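Local coordinates for L-ornithine N(5)-monooxygenase (PDB 3S5W), which hydroxylates the side-chain nitrogen of L-ornithine with FAD, NADPH and oxygen, the first step toward the hydroxamate groups of the siderophore pyoverdin, at residues Gly74-Ser79 with Pro124-Phe129; Ser211-His216 with Phe243-Asp248; Gln254-Leu259 with Glu364-Val369. One frame throughout, in Å; residues are numbered along the deposited sequence.

Contact 1: Gly74-Ser79 with Pro124-Phe129; sequences GNTLVS and PCRMEF. With FAD (flavin-adenine dinucleotide), chain C.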
loop_
_atom_site.group_PDB
_atom_site.type_symbol
_atom_site.label_atom_id
_atom_site.label_comp_id
_atom_site.label_asym_id
_atom_site.label_seq_id
_atom_site.Cartn_x
_atom_site.Cartn_y
_atom_site.Cartn_z
ATOM N N GLY A 74 -4.440 0.819 8.938
ATOM C CA GLY A 74 -5.512 0.725 9.925
ATOM C C GLY A 74 -6.430 1.917 9.910
ATOM O O GLY A 74 -7.621 1.788 10.207
ATOM N N ASN A 75 -5.896 3.088 9.545
ATOM C CA ASN A 75 -6.745 4.288 9.494
ATOM C C ASN A 75 -7.657 4.381 8.247
ATOM O O ASN A 75 -8.426 5.336 8.099
ATOM C CB ASN A 75 -5.937 5.573 9.758
ATOM C CG ASN A 75 -5.483 5.673 11.222
ATOM O OD1 ASN A 75 -6.202 5.232 12.117
ATOM N ND2 ASN A 75 -4.309 6.223 11.462
ATOM N N THR A 76 -7.611 3.350 7.405
ATOM C CA THR A 76 -8.521 3.277 6.239
ATOM C C THR A 76 -9.594 2.200 6.416
ATOM O O THR A 76 -10.400 1.981 5.495
ATOM C CB THR A 76 -7.787 2.997 4.921
ATOM O OG1 THR A 76 -7.250 1.650 4.897
ATOM C CG2 THR A 76 -6.677 4.034 4.667
ATOM N N LEU A 77 -9.604 1.541 7.585
ATOM C CA LEU A 77 -10.478 0.365 7.771
ATOM C C LEU A 77 -11.897 0.793 8.148
ATOM O O LEU A 77 -12.382 0.541 9.270
ATOM C CB LEU A 77 -9.877 -0.632 8.774
ATOM C CG LEU A 77 -8.522 -1.235 8.364
ATOM C CD1 LEU A 77 -7.855 -2.049 9.517
ATOM C CD2 LEU A 77 -8.717 -2.134 7.128
ATOM N N VAL A 78 -12.565 1.444 7.206
ATOM C CA VAL A 78 -13.931 1.900 7.433
ATOM C C VAL A 78 -14.869 0.707 7.273
ATOM O O VAL A 78 -14.488 -0.345 6.727
ATOM C CB VAL A 78 -14.359 3.072 6.486
ATOM C CG1 VAL A 78 -13.442 4.276 6.694
ATOM C CG2 VAL A 78 -14.296 2.652 5.015
ATOM N N SER A 79 -16.088 0.886 7.757
ATOM C CA SER A 79 -17.101 -0.173 7.758
ATOM C C SER A 79 -17.300 -0.779 6.342
ATOM O O SER A 79 -17.317 -1.998 6.197
ATOM C CB SER A 79 -18.405 0.378 8.368
ATOM O OG SER A 79 -19.448 -0.527 8.155
ATOM N N PRO A 124 -13.287 -11.031 1.549
ATOM C CA PRO A 124 -13.546 -10.634 2.939
ATOM C C PRO A 124 -13.402 -9.124 3.111
ATOM O O PRO A 124 -12.802 -8.461 2.263
ATOM C CB PRO A 124 -12.445 -11.362 3.731
ATOM C CG PRO A 124 -11.369 -11.573 2.773
ATOM C CD PRO A 124 -12.030 -11.798 1.429
ATOM N N CYS A 125 -13.953 -8.586 4.185
ATOM C CA CYS A 125 -13.754 -7.188 4.524
ATOM C C CYS A 125 -12.254 -6.980 4.826
ATOM O O CYS A 125 -11.569 -7.918 5.287
ATOM C CB CYS A 125 -14.610 -6.822 5.734
ATOM S SG CYS A 125 -16.386 -6.895 5.324
ATOM N N ARG A 126 -11.745 -5.781 4.551
ATOM C CA ARG A 126 -10.338 -5.495 4.880
ATOM C C ARG A 126 -10.050 -5.613 6.397
ATOM O O ARG A 126 -8.921 -5.936 6.798
ATOM C CB ARG A 126 -9.887 -4.146 4.299
ATOM C CG ARG A 126 -9.720 -4.218 2.781
ATOM C CD ARG A 126 -8.847 -3.053 2.257
ATOM N NE ARG A 126 -9.603 -1.807 2.228
ATOM C CZ ARG A 126 -9.324 -0.700 2.927
ATOM N NH1 ARG A 126 -8.286 -0.648 3.745
ATOM N NH2 ARG A 126 -10.097 0.373 2.791
ATOM N N MET A 127 -11.061 -5.385 7.232
ATOM C CA MET A 127 -10.883 -5.561 8.687
ATOM C C MET A 127 -10.590 -7.032 9.001
ATOM O O MET A 127 -9.802 -7.332 9.886
ATOM C CB MET A 127 -12.116 -5.112 9.507
ATOM C CG MET A 127 -12.450 -3.619 9.450
ATOM S SD MET A 127 -13.802 -3.107 10.607
ATOM C CE MET A 127 -12.833 -2.509 12.010
ATOM N N GLU A 128 -11.230 -7.952 8.288
ATOM C CA GLU A 128 -10.923 -9.390 8.507
ATOM C C GLU A 128 -9.544 -9.732 7.959
ATOM O O GLU A 128 -8.806 -10.496 8.556
ATOM C CB GLU A 128 -11.987 -10.303 7.905
ATOM C CG GLU A 128 -11.765 -11.803 8.280
ATOM C CD GLU A 128 -12.885 -12.732 7.792
ATOM O OE1 GLU A 128 -13.595 -12.390 6.825
ATOM O OE2 GLU A 128 -13.055 -13.816 8.383
ATOM N N PHE A 129 -9.176 -9.163 6.809
ATOM C CA PHE A 129 -7.844 -9.472 6.306
ATOM C C PHE A 129 -6.759 -8.893 7.239
ATOM O O PHE A 129 -5.706 -9.475 7.372
ATOM C CB PHE A 129 -7.659 -8.959 4.892
ATOM C CG PHE A 129 -6.538 -9.637 4.163
ATOM C CD1 PHE A 129 -6.714 -10.915 3.647
ATOM C CD2 PHE A 129 -5.327 -9.006 3.985
ATOM C CE1 PHE A 129 -5.677 -11.563 2.947
ATOM C CE2 PHE A 129 -4.278 -9.651 3.291
ATOM C CZ PHE A 129 -4.465 -10.921 2.773
HETATM P PA FAD C . 2.789 -2.105 3.551
HETATM O O1A FAD C . 2.528 -0.684 3.222
HETATM O O2A FAD C . 1.538 -2.958 3.825
HETATM O O5B FAD C . 3.745 -2.200 4.862
HETATM C C5B FAD C . 4.861 -1.348 4.964
HETATM C C4B FAD C . 5.244 -1.395 6.433
HETATM O O4B FAD C . 6.434 -0.669 6.579
HETATM C C3B FAD C . 4.196 -0.690 7.289
HETATM O O3B FAD C . 3.694 -1.582 8.264
HETATM C C2B FAD C . 4.945 0.492 7.918
HETATM O O2B FAD C . 4.631 0.662 9.295
HETATM C C1B FAD C . 6.374 0.056 7.797
HETATM N N9A FAD C . 7.354 1.126 7.635
HETATM C C8A FAD C . 7.351 2.163 6.708
HETATM N N7A FAD C . 8.508 2.870 6.879
HETATM C C5A FAD C . 9.227 2.274 7.869
HETATM C C6A FAD C . 10.463 2.573 8.440
HETATM N N6A FAD C . 11.284 3.465 7.862
HETATM N N1A FAD C . 10.929 1.757 9.468
HETATM C C2A FAD C . 10.223 0.663 9.924
HETATM N N3A FAD C . 8.990 0.360 9.355
HETATM C C4A FAD C . 8.512 1.164 8.346
HETATM N N1 FAD C . -3.623 -4.698 -2.284
HETATM C C2 FAD C . -4.389 -5.788 -2.676
HETATM O O2 FAD C . -3.885 -6.700 -3.309
HETATM N N3 FAD C . -5.730 -5.857 -2.358
HETATM C C4 FAD C . -6.343 -4.864 -1.636
HETATM O O4 FAD C . -7.542 -4.991 -1.333
HETATM C C4X FAD C . -5.578 -3.747 -1.248
HETATM N N5 FAD C . -6.172 -2.716 -0.534
HETATM C C5X FAD C . -5.421 -1.612 -0.164
HETATM C C6 FAD C . -6.035 -0.577 0.557
HETATM C C7 FAD C . -5.310 0.543 0.942
HETATM C C7M FAD C . -6.039 1.620 1.705
HETATM C C8 FAD C . -3.971 0.641 0.581
HETATM C C8M FAD C . -3.125 1.821 0.966
HETATM C C9 FAD C . -3.351 -0.380 -0.132
HETATM C C9A FAD C . -4.061 -1.531 -0.499
HETATM N N10 FAD C . -3.457 -2.568 -1.220
HETATM C C10 FAD C . -4.225 -3.661 -1.605
HETATM C "C1'" FAD C . -2.026 -2.510 -1.659
HETATM C "C2'" FAD C . -1.001 -2.705 -0.523
HETATM O "O2'" FAD C . 0.157 -2.002 -0.987
HETATM C "C3'" FAD C . -0.690 -4.185 -0.358
HETATM O "O3'" FAD C . -1.874 -4.954 -0.066
HETATM C "C4'" FAD C . 0.307 -4.435 0.801
HETATM O "O4'" FAD C . -0.133 -3.733 1.958
HETATM C "C5'" FAD C . 1.787 -4.124 0.460
HETATM O "O5'" FAD C . 2.581 -4.733 1.460
HETATM P P FAD C . 4.023 -4.156 1.918
HETATM O O1P FAD C . 4.426 -4.999 3.103
HETATM O O2P FAD C . 4.907 -4.173 0.700
HETATM O O3P FAD C . 3.700 -2.658 2.362
#

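Contact 2: Ser211-His216 with Phe243-Asp248; sequences SQYLEH and FIDLND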
loop_
_atom_site.group_PDB
_atom_site.type_symbol
_atom_site.label_atom_id
_atom_site.label_comp_id
_atom_site.label_asym_id
_atom_site.label_seq_id
_atom_site.Cartn_x
_atom_site.Cartn_y
_atom_site.Cartn_z
ATOM N N SER A 211 -5.136 8.102 3.939
ATOM C CA SER A 211 -4.388 7.150 4.782
ATOM C C SER A 211 -4.547 7.440 6.292
ATOM O O SER A 211 -4.310 6.554 7.101
ATOM C CB SER A 211 -2.890 7.122 4.404
ATOM O OG SER A 211 -2.327 8.429 4.627
ATOM N N GLN A 212 -4.950 8.665 6.653
ATOM C CA GLN A 212 -5.207 9.036 8.059
ATOM C C GLN A 212 -6.686 9.258 8.385
ATOM O O GLN A 212 -7.032 9.887 9.392
ATOM C CB GLN A 212 -4.357 10.271 8.429
ATOM C CG GLN A 212 -2.872 9.914 8.505
ATOM C CD GLN A 212 -2.553 9.007 9.694
ATOM O OE1 GLN A 212 -2.340 7.811 9.528
ATOM N NE2 GLN A 212 -2.561 9.579 10.912
ATOM N N TYR A 213 -7.571 8.717 7.545
ATOM C CA TYR A 213 -8.999 9.065 7.613
ATOM C C TYR A 213 -9.602 8.885 9.023
ATOM O O TYR A 213 -10.201 9.808 9.585
ATOM C CB TYR A 213 -9.768 8.222 6.571
ATOM C CG TYR A 213 -11.248 8.403 6.586
ATOM C CD1 TYR A 213 -12.068 7.572 7.385
ATOM C CD2 TYR A 213 -11.860 9.402 5.801
ATOM C CE1 TYR A 213 -13.471 7.742 7.410
ATOM C CE2 TYR A 213 -13.267 9.571 5.818
ATOM C CZ TYR A 213 -14.059 8.728 6.615
ATOM O OH TYR A 213 -15.416 8.880 6.651
ATOM N N LEU A 214 -9.442 7.693 9.589
ATOM C CA LEU A 214 -10.118 7.356 10.858
ATOM C C LEU A 214 -9.595 8.183 12.028
ATOM O O LEU A 214 -10.345 8.527 12.950
ATOM C CB LEU A 214 -10.024 5.855 11.135
ATOM C CG LEU A 214 -11.076 4.988 10.416
ATOM C CD1 LEU A 214 -10.823 3.495 10.672
ATOM C CD2 LEU A 214 -12.518 5.359 10.775
ATOM N N GLU A 215 -8.325 8.556 11.946
ATOM C CA GLU A 215 -7.678 9.389 12.973
ATOM C C GLU A 215 -8.285 10.805 13.044
ATOM O O GLU A 215 -8.465 11.356 14.132
ATOM C CB GLU A 215 -6.163 9.459 12.720
ATOM C CG GLU A 215 -5.396 10.300 13.744
ATOM C CD GLU A 215 -5.130 9.534 15.046
ATOM O OE1 GLU A 215 -5.945 8.640 15.416
ATOM O OE2 GLU A 215 -4.089 9.812 15.688
ATOM N N HIS A 216 -8.628 11.370 11.892
ATOM C CA HIS A 216 -9.182 12.724 11.833
ATOM C C HIS A 216 -10.677 12.751 11.946
ATOM O O HIS A 216 -11.219 13.735 12.433
ATOM C CB HIS A 216 -8.786 13.425 10.548
ATOM C CG HIS A 216 -7.367 13.849 10.532
ATOM N ND1 HIS A 216 -6.352 13.016 10.115
ATOM C CD2 HIS A 216 -6.783 15.012 10.899
ATOM C CE1 HIS A 216 -5.199 13.647 10.237
ATOM N NE2 HIS A 216 -5.433 14.862 10.698
ATOM N N PHE A 243 -16.207 8.710 0.447
ATOM C CA PHE A 243 -17.530 9.242 0.217
ATOM C C PHE A 243 -18.649 8.411 0.841
ATOM O O PHE A 243 -19.571 8.953 1.427
ATOM C CB PHE A 243 -17.824 9.376 -1.282
ATOM C CG PHE A 243 -19.189 9.929 -1.568
ATOM C CD1 PHE A 243 -19.428 11.310 -1.466
ATOM C CD2 PHE A 243 -20.239 9.079 -1.953
ATOM C CE1 PHE A 243 -20.712 11.832 -1.724
ATOM C CE2 PHE A 243 -21.521 9.576 -2.217
ATOM C CZ PHE A 243 -21.753 10.980 -2.107
ATOM N N ILE A 244 -18.599 7.102 0.657
ATOM C CA ILE A 244 -19.694 6.251 1.121
ATOM C C ILE A 244 -19.695 6.237 2.672
ATOM O O ILE A 244 -20.776 6.265 3.323
ATOM C CB ILE A 244 -19.544 4.829 0.496
ATOM C CG1 ILE A 244 -20.112 4.832 -0.930
ATOM C CG2 ILE A 244 -20.183 3.738 1.372
ATOM C CD1 ILE A 244 -21.645 5.235 -1.051
ATOM N N ASP A 245 -18.504 6.202 3.266
ATOM C CA ASP A 245 -18.457 6.305 4.720
ATOM C C ASP A 245 -19.077 7.610 5.265
ATOM O O ASP A 245 -19.862 7.579 6.216
ATOM C CB ASP A 245 -17.047 6.155 5.261
ATOM C CG ASP A 245 -17.053 5.806 6.735
ATOM O OD1 ASP A 245 -17.614 4.746 7.079
ATOM O OD2 ASP A 245 -16.494 6.572 7.526
ATOM N N LEU A 246 -18.719 8.760 4.679
ATOM C CA LEU A 246 -19.360 10.019 5.075
ATOM C C LEU A 246 -20.869 9.934 4.891
ATOM O O LEU A 246 -21.643 10.304 5.813
ATOM C CB LEU A 246 -18.780 11.241 4.338
ATOM C CG LEU A 246 -17.295 11.486 4.682
ATOM C CD1 LEU A 246 -16.725 12.575 3.784
ATOM C CD2 LEU A 246 -17.150 11.880 6.146
ATOM N N ASN A 247 -21.300 9.455 3.723
ATOM C CA ASN A 247 -22.737 9.383 3.446
ATOM C C ASN A 247 -23.482 8.537 4.488
ATOM O O ASN A 247 -24.569 8.937 4.989
ATOM C CB ASN A 247 -22.983 8.753 2.073
ATOM C CG ASN A 247 -24.474 8.652 1.731
ATOM O OD1 ASN A 247 -25.125 9.663 1.491
ATOM N ND2 ASN A 247 -25.015 7.429 1.719
ATOM N N ASP A 248 -22.897 7.369 4.787
ATOM C CA ASP A 248 -23.554 6.365 5.626
ATOM C C ASP A 248 -23.460 6.679 7.124
ATOM O O ASP A 248 -24.388 6.380 7.856
ATOM C CB ASP A 248 -23.001 4.948 5.363
ATOM C CG ASP A 248 -23.381 4.388 3.988
ATOM O OD1 ASP A 248 -24.174 5.020 3.265
ATOM O OD2 ASP A 248 -22.860 3.297 3.632
#

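Contact 3: Gln254-Leu259 with Glu364-Val369; sequences QADMIL and ETYDAV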
loop_
_atom_site.group_PDB
_atom_site.type_symbol
_atom_site.label_atom_id
_atom_site.label_comp_id
_atom_site.label_asym_id
_atom_site.label_seq_id
_atom_site.Cartn_x
_atom_site.Cartn_y
_atom_site.Cartn_z
ATOM N N GLN A 254 -22.090 17.177 4.574
ATOM C CA GLN A 254 -22.304 17.351 3.134
ATOM C C GLN A 254 -20.975 17.143 2.417
ATOM O O GLN A 254 -20.012 17.919 2.633
ATOM C CB GLN A 254 -22.795 18.768 2.845
ATOM C CG GLN A 254 -24.192 19.087 3.369
ATOM C CD GLN A 254 -24.601 20.467 2.890
ATOM O OE1 GLN A 254 -24.317 21.446 3.553
ATOM N NE2 GLN A 254 -25.185 20.549 1.686
ATOM N N ALA A 255 -20.887 16.073 1.621
ATOM C CA ALA A 255 -19.637 15.700 0.953
ATOM C C ALA A 255 -19.642 16.081 -0.542
ATOM O O ALA A 255 -20.658 15.895 -1.239
ATOM C CB ALA A 255 -19.355 14.176 1.121
ATOM N N ASP A 256 -18.516 16.628 -1.013
ATOM C CA ASP A 256 -18.299 16.921 -2.439
ATOM C C ASP A 256 -17.158 16.044 -2.930
ATOM O O ASP A 256 -16.040 16.141 -2.415
ATOM C CB ASP A 256 -17.891 18.387 -2.669
ATOM C CG ASP A 256 -19.008 19.389 -2.394
ATOM O OD1 ASP A 256 -20.056 19.028 -1.795
ATOM O OD2 ASP A 256 -18.825 20.569 -2.802
ATOM N N MET A 257 -17.408 15.199 -3.922
ATOM C CA MET A 257 -16.314 14.476 -4.552
ATOM C C MET A 257 -15.797 15.389 -5.634
ATOM O O MET A 257 -16.532 15.759 -6.572
ATOM C CB MET A 257 -16.746 13.164 -5.189
ATOM C CG MET A 257 -17.335 12.195 -4.225
ATOM S SD MET A 257 -17.587 10.543 -4.951
ATOM C CE MET A 257 -15.904 9.964 -5.147
ATOM N N ILE A 258 -14.529 15.746 -5.509
ATOM C CA ILE A 258 -13.916 16.668 -6.453
ATOM C C ILE A 258 -12.864 15.904 -7.237
ATOM O O ILE A 258 -11.797 15.593 -6.715
ATOM C CB ILE A 258 -13.326 17.929 -5.748
ATOM C CG1 ILE A 258 -14.422 18.640 -4.927
ATOM C CG2 ILE A 258 -12.629 18.866 -6.792
ATOM C CD1 ILE A 258 -13.930 19.807 -4.061
ATOM N N LEU A 259 -13.161 15.617 -8.505
ATOM C CA LEU A 259 -12.243 14.833 -9.308
ATOM C C LEU A 259 -12.028 15.541 -10.644
ATOM O O LEU A 259 -12.971 16.130 -11.212
ATOM C CB LEU A 259 -12.738 13.382 -9.515
ATOM C CG LEU A 259 -14.075 13.142 -10.250
ATOM C CD1 LEU A 259 -14.090 11.759 -10.883
ATOM C CD2 LEU A 259 -15.277 13.300 -9.301
ATOM N N GLU A 364 -15.395 27.550 -2.994
ATOM C CA GLU A 364 -16.196 26.878 -1.960
ATOM C C GLU A 364 -15.357 26.702 -0.701
ATOM O O GLU A 364 -14.183 26.388 -0.779
ATOM C CB GLU A 364 -16.704 25.496 -2.430
ATOM C CG GLU A 364 -17.485 25.479 -3.767
ATOM C CD GLU A 364 -18.899 26.092 -3.703
ATOM O OE1 GLU A 364 -19.563 26.011 -2.647
ATOM O OE2 GLU A 364 -19.350 26.640 -4.746
ATOM N N THR A 365 -15.989 26.858 0.448
ATOM C CA THR A 365 -15.295 26.697 1.728
ATOM C C THR A 365 -15.750 25.435 2.461
ATOM O O THR A 365 -16.965 25.190 2.602
ATOM C CB THR A 365 -15.482 27.957 2.611
ATOM O OG1 THR A 365 -14.911 29.078 1.932
ATOM C CG2 THR A 365 -14.765 27.815 3.972
ATOM N N TYR A 366 -14.768 24.662 2.936
ATOM C CA TYR A 366 -14.998 23.354 3.557
ATOM C C TYR A 366 -14.465 23.342 4.977
ATOM O O TYR A 366 -13.477 24.013 5.279
ATOM C CB TYR A 366 -14.311 22.258 2.730
ATOM C CG TYR A 366 -14.910 22.162 1.336
ATOM C CD1 TYR A 366 -16.081 21.418 1.096
ATOM C CD2 TYR A 366 -14.333 22.832 0.276
ATOM C CE1 TYR A 366 -16.640 21.352 -0.189
ATOM C CE2 TYR A 366 -14.880 22.775 -0.996
ATOM C CZ TYR A 366 -16.028 22.049 -1.229
ATOM O OH TYR A 366 -16.547 22.023 -2.521
ATOM N N ASP A 367 -15.100 22.529 5.812
ATOM C CA ASP A 367 -14.693 22.309 7.179
ATOM C C ASP A 367 -13.489 21.371 7.222
ATOM O O ASP A 367 -12.660 21.455 8.128
ATOM C CB ASP A 367 -15.862 21.732 7.986
ATOM C CG ASP A 367 -16.989 22.739 8.178
ATOM O OD1 ASP A 367 -18.085 22.578 7.592
ATOM O OD2 ASP A 367 -16.774 23.714 8.911
ATOM N N ALA A 368 -13.399 20.485 6.222
ATOM C CA ALA A 368 -12.307 19.533 6.087
ATOM C C ALA A 368 -12.098 19.162 4.614
ATOM O O ALA A 368 -13.029 19.270 3.781
ATOM C CB ALA A 368 -12.572 18.269 6.949
ATOM N N VAL A 369 -10.874 18.795 4.280
ATOM C CA VAL A 369 -10.540 18.333 2.943
ATOM C C VAL A 369 -9.777 16.997 3.069
ATOM O O VAL A 369 -8.701 16.922 3.682
ATOM C CB VAL A 369 -9.716 19.359 2.118
ATOM C CG1 VAL A 369 -9.370 18.810 0.733
ATOM C CG2 VAL A 369 -10.421 20.733 2.050
#

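Contact 1: Gly74-Ser79 with Pro124-Phe129
Arg126 reaches across to Thr76 with both terminal nitrogens, and these links form the polar part of the contact. Its NH1 gives a nearly straight hydrogen bond to Thr76 OG1 (2.8 Å, 161°), with the hydroxyl oxygen lying close to the guanidinium plane. A second, weak bond runs from Arg126 NH2 to the backbone oxygen Thr76 O at 3.2 Å. The bend of the arginine chain at chi3 (-76°) turns the guanidinium back toward the loop. Thr76 OG1 is also bonded to His73 O, while Arg126 NH2 forms a salt bridge with Glu241, so the group is held from more than one direction.

The flavin adds a flat surface. FAD C6 lies 3.7 Å above one guanidinium face, toward its rim, and the methyl carbon FAD C7M is 3.4 Å from Thr76 OG1. Both residues therefore belong to the FAD pocket, at the dimethylbenzene end of the isoalloxazine.

Apolar contacts centre on Leu77, the middle of an inverse gamma turn. Its CD2 rests 3.7 Å from Arg126 CB, and its CB lies 4.0 Å from Met127 CG at the more exposed margin.

The loop that follows strand 61-65 is thus fastened to the first turn of helix 126-137, whose N-cap is Cys125, while Asn75 and Val78 of this loop touch helix 213-217.

Contact 2: Ser211-His216 with Phe243-Asp248
Tyr213 and Asp245 meet because each side chain leaves its helix with CG opposite the backbone nitrogen, at chi1 176° for the tyrosine and -161° for the aspartate. In Tyr213 this extends the ring straight out from the start of helix 213-217, and in Asp245 it swings the carboxylate toward the incoming phenol. The two backbones stay well separated, with Tyr213 CA 10.3 Å from Asp245 CA, so the gap is bridged by side chains alone.

The bridge itself is a short hydrogen bond from Tyr213 OH to Asp245 OD2, 2.7 Å long. The oxygen accepts through its anti lone pair, the one directed away from OD1, and sits near the plane of the ring at its edge. Asp245 OD2 is also 3.2 Å from Tyr213 CE1. The planes of ring and carboxylate are turned 70° from each other, so the carboxylate does not stack on the phenol. Because all the touching residues are buried, the phenol gives a buried carboxylate oxygen a partner, which would be expected to ease the cost of holding a charge there.

Leu246, one residue further along the second helix, supplies the apolar side. Its CD2 lies 3.5 Å from Tyr213 OH and 4.4 Å from Tyr213 CZ, approaching the hydroxyl end obliquely.

Within the first helix, His216 ND1 donates to Gln212 O at 3.3 Å, a bond back to the N-cap residue.

The contact joins the short helix 213-217 to helix 237-249, with Val78 touching both Tyr213 and Asp245. Leu246 also packs against strands 228-233 and 253-258, and Ile244 meets helix 310-326.

Contact 3: Gln254-Leu259 with Glu364-Val369
Asp256 OD2 is gripped by two groups: it accepts a hydrogen bond from Tyr366 OH at 2.7 Å and forms a salt bridge with Arg334. The phenol comes to the anti side of this oxygen but stands 35° out of the carboxylate plane. Relative to the tyrosine, the same oxygen lies at the ring edge and in the ring plane, and the two planes are almost perpendicular, 82° apart. The aspartate thus meets the rim of the ring, with Asp256 CG 3.8 Å from Tyr366 CE1.

With its CG opposite the carbonyl carbon (chi1 -63°), Tyr366 sends its ring from its own strand toward Asp256, and the two side chains cross at about a right angle. Glu364 is a second acid nearby, its OE1 5.5 Å from Asp256 OD2. Arg334, which also makes a long, weak ion pair with Glu364, probably offsets the like charges.

Ile258 contributes the apolar part. Its CD1 is 3.8 Å from Tyr366 OH and 4.2 Å from Tyr366 CZ, the two side chains arriving from opposite directions. Ala231 of strand 228-233 touches both of them.

Strand 253-258 belongs to the five-stranded parallel sheet of the NADP-binding region, and strand 361-366 to a three-stranded antiparallel sheet. Such a parallel sheet with an antiparallel layer packed on one face is characteristic of the Rossmann-like domains of flavoprotein monooxygenases with two dinucleotide-binding domains.

In the fold
Along the chain the three contacts come in series, and in space they lead from the flavin outward into the NADP-binding part of the fold. Contacts 1 and 2 have centres about 12 Å apart and touch through Asn75, whose backbone oxygen probably accepts a hydrogen bond from Leu214 N. Contacts 2 and 3, about 13 Å apart between centres, meet where Phe243 of helix 237-249 packs on Ala255 and Met257 of the strand that follows it, and Leu246 on Ala255. Contacts 1 and 3, with centres about 24 Å apart, do not touch. Contact 2 thus lies between the loop of the FAD pocket and the parallel sheet of the NADP-binding region.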